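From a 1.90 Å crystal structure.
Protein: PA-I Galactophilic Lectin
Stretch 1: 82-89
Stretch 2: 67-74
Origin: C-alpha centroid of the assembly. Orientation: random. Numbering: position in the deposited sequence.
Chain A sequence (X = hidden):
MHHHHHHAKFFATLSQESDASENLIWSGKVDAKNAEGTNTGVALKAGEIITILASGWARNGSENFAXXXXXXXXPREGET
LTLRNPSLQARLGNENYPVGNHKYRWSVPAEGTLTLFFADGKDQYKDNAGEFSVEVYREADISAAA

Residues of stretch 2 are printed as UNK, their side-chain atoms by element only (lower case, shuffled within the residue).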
# COMPACT_ATOMS: atom_id res chain seq x y z
N THR A 82 -3.28 -5.73 13.07
CA THR A 82 -3.25 -6.69 11.98
C THR A 82 -4.16 -6.23 10.86
O THR A 82 -5.07 -5.42 11.06
CB THR A 82 -3.68 -8.09 12.46
OG1 THR A 82 -5.00 -8.01 13.03
CG2 THR A 82 -2.71 -8.62 13.51
N LEU A 83 -3.91 -6.75 9.66
CA LEU A 83 -4.73 -6.41 8.51
C LEU A 83 -6.05 -7.16 8.57
O LEU A 83 -6.11 -8.32 8.98
CB LEU A 83 -4.00 -6.75 7.21
CG LEU A 83 -2.74 -5.95 6.90
CD1 LEU A 83 -2.15 -6.46 5.59
CD2 LEU A 83 -3.03 -4.47 6.82
N ARG A 84 -7.12 -6.49 8.16
CA ARG A 84 -8.42 -7.12 8.05
C ARG A 84 -8.80 -7.18 6.57
O ARG A 84 -7.90 -7.24 5.71
CB ARG A 84 -9.39 -6.39 8.96
CG ARG A 84 -9.07 -6.70 10.44
CD ARG A 84 -9.67 -5.75 11.46
NE ARG A 84 -9.53 -6.30 12.81
CZ ARG A 84 -8.50 -6.07 13.62
NH1 ARG A 84 -7.50 -5.28 13.25
NH2 ARG A 84 -8.47 -6.63 14.83
N ASN A 85 -10.08 -7.19 6.26
CA ASN A 85 -10.48 -7.30 4.87
C ASN A 85 -10.00 -6.09 4.07
O ASN A 85 -10.19 -4.95 4.52
CB ASN A 85 -12.00 -7.43 4.76
CG ASN A 85 -12.53 -8.72 5.35
OD1 ASN A 85 -11.96 -9.80 5.14
ND2 ASN A 85 -13.62 -8.63 6.10
N PRO A 86 -9.38 -6.29 2.91
CA PRO A 86 -8.96 -5.13 2.10
C PRO A 86 -10.14 -4.26 1.69
O PRO A 86 -11.23 -4.76 1.40
CB PRO A 86 -8.28 -5.77 0.88
CG PRO A 86 -8.83 -7.16 0.82
CD PRO A 86 -9.05 -7.56 2.25
N SER A 87 -9.91 -2.95 1.68
CA SER A 87 -10.95 -2.02 1.25
C SER A 87 -10.97 -1.86 -0.27
O SER A 87 -12.04 -1.63 -0.84
CB SER A 87 -10.75 -0.66 1.92
OG SER A 87 -11.04 -0.72 3.31
N LEU A 88 -9.82 -1.95 -0.92
CA LEU A 88 -9.76 -1.90 -2.37
C LEU A 88 -9.86 -3.31 -2.94
O LEU A 88 -9.09 -4.20 -2.57
CB LEU A 88 -8.47 -1.24 -2.86
CG LEU A 88 -8.31 -1.20 -4.38
CD1 LEU A 88 -9.39 -0.33 -5.02
CD2 LEU A 88 -6.92 -0.71 -4.77
N GLN A 89 -10.82 -3.50 -3.84
CA GLN A 89 -11.06 -4.77 -4.48
C GLN A 89 -11.22 -4.55 -5.97
O GLN A 89 -11.43 -3.42 -6.44
CB GLN A 89 -12.30 -5.46 -3.90
CG GLN A 89 -12.36 -5.38 -2.38
CD GLN A 89 -12.97 -6.60 -1.75
OE1 GLN A 89 -13.70 -7.36 -2.39
NE2 GLN A 89 -12.69 -6.80 -0.46
N UNK A 67 -11.93 4.93 9.41
CA UNK A 67 -10.89 5.20 8.43
C UNK A 67 -10.38 3.90 7.82
O UNK A 67 -10.33 2.86 8.48
c UNK A 67 -8.49 7.97 9.76
c UNK A 67 -9.71 5.93 9.08
c UNK A 67 -9.59 7.44 8.85
c UNK A 67 -9.31 7.76 7.40
N UNK A 68 -9.96 3.98 6.55
CA UNK A 68 -9.41 2.83 5.84
C UNK A 68 -8.28 3.27 4.92
O UNK A 68 -8.23 4.42 4.47
c UNK A 68 -11.77 1.92 5.74
o UNK A 68 -10.71 2.87 3.78
c UNK A 68 -10.47 2.11 4.98
N UNK A 69 -7.37 2.35 4.64
CA UNK A 69 -6.40 2.42 3.56
C UNK A 69 -6.77 1.33 2.57
O UNK A 69 -7.69 0.54 2.80
c UNK A 69 -4.98 2.23 4.10
N UNK A 70 -6.09 1.26 1.41
CA UNK A 70 -6.37 0.14 0.50
C UNK A 70 -6.33 -1.21 1.21
O UNK A 70 -7.14 -2.09 0.93
c UNK A 70 -5.28 0.27 -0.57
c UNK A 70 -5.00 1.75 -0.60
c UNK A 70 -5.11 2.21 0.83
N UNK A 71 -5.41 -1.36 2.17
CA UNK A 71 -5.28 -2.57 2.96
C UNK A 71 -6.40 -2.75 4.00
O UNK A 71 -6.28 -3.65 4.84
o UNK A 71 -1.36 -1.96 4.70
c UNK A 71 -3.67 -1.35 4.54
c UNK A 71 -3.92 -2.58 3.67
c UNK A 71 -2.32 -1.39 5.22
n UNK A 71 -2.24 -0.79 6.40
N UNK A 72 -7.47 -1.98 4.01
CA UNK A 72 -8.59 -2.23 4.91
C UNK A 72 -8.68 -1.20 6.02
O UNK A 72 -7.97 -0.19 6.05
N UNK A 73 -9.59 -1.49 6.96
CA UNK A 73 -9.89 -0.55 8.02
C UNK A 73 -8.78 -0.54 9.07
O UNK A 73 -8.05 -1.52 9.26
n UNK A 73 -12.35 -4.78 12.95
n UNK A 73 -12.73 -3.40 11.16
c UNK A 73 -11.23 -0.89 8.68
c UNK A 73 -11.24 -2.13 9.58
n UNK A 73 -11.22 -2.80 12.78
c UNK A 73 -12.54 -2.18 10.36
c UNK A 73 -12.10 -3.66 12.30
N UNK A 74 -8.68 0.58 9.78
CA UNK A 74 -7.67 0.73 10.82
C UNK A 74 -8.05 -0.12 12.02
O UNK A 74 -9.24 -0.34 12.27
c UNK A 74 -7.05 3.05 10.05
c UNK A 74 -8.58 4.06 12.61
c UNK A 74 -7.49 2.20 11.24
c UNK A 74 -8.79 2.76 11.84
O HOH W 1 -6.83 -3.56 7.74
O HOH W 2 -11.46 -3.61 6.37
O HOH W 3 -7.09 -3.56 11.01

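Position 67 carries four side-chain carbons, with the fork at the second one out from the backbone. That branching is Leu 67. It lies buried in a strand and out of reach of stretch 1, an apolar residue suited to an interior place; its carbonyl O accepts a backbone hydrogen bond from N of position 74, 3.1 Å away, which ties the two arms of a hairpin.

Position 68 has one carbon bearing an oxygen and a second carbon, and this beta-branched hydroxyl pattern identifies Thr 68. Its CB lies 3.3 Å from OG of Ser 87, a packing contact. A beta-branched residue suits a strand, and its buried hydroxyl is satisfied elsewhere in the structure.

At position 69 a single carbon, pointing away from stretch 1, marks Ala 69, a small apolar residue suited to a buried strand position. Here the backbone does the work: the carbonyl O packs 3.4 Å from CB of Ser 87 and also accepts a hydrogen bond from N of position 72, at 2.8 Å, closing a type I turn.

Position 70 has three carbons that close a ring onto the backbone nitrogen, so it is Pro 70. Its phi of -50° suits the second place of the turn, where a ring-bound nitrogen is no loss. Its CB meets CB of Leu 88 at 4.2 Å, an apolar contact, and its carbonyl O faces stretch 1.

Position 71 shows three carbons in a row, the third carrying one oxygen and one nitrogen. A carboxamide on a chain of this length means Gln 71. Its CA-to-CB bond points away overall, yet CD2 of Leu 83 rests 3.5 Å from CD of Gln 71; both polar ends of the amide are hydrogen-bonded elsewhere.

Position 72 has no side-chain atoms and is Gly 72. With phi/psi of 109/-172, a CB would jam against the preceding carbonyl, and it would also sit 2.4 Å from O of Asn 85. Its bare CA can instead approach that same O of Asn 85 to 3.2 Å and OG of Ser 87 to 3.3 Å.

Position 73 has three carbons, a nitrogen, then a carbon bearing two more nitrogens: the guanidinium of Arg 73. CD of Arg 84 lies over one face of this group. NH2 of Arg 73 comes within 3.2 Å of NE of Arg 84, but two donors of like charge form no hydrogen bond. NH1 of Arg 73 donates to O of position 74, at 3.2 Å.

Position 74 has four carbons, forked at the first, one arm two carbons long: Ile 74, its CA-to-CB bond pointing away from stretch 1, a wholly apolar side chain suited to its buried site.

The contact centres on O of Pro 70, which receives N of Ser 87 at 3.0 Å and N of Leu 88 at 3.3 Å, the latter almost straight. Around this anchor, the side chain of Ser 87 packs against the hairpin and Gly 72 admits the neighbouring backbone. Waters also bridge the stretches; water 2, for example, accepts from N of Arg 73 at 2.9 Å and donates to O of Asn 85 at 2.6 Å.

Stretch 2 67-74: LTAPQGRI
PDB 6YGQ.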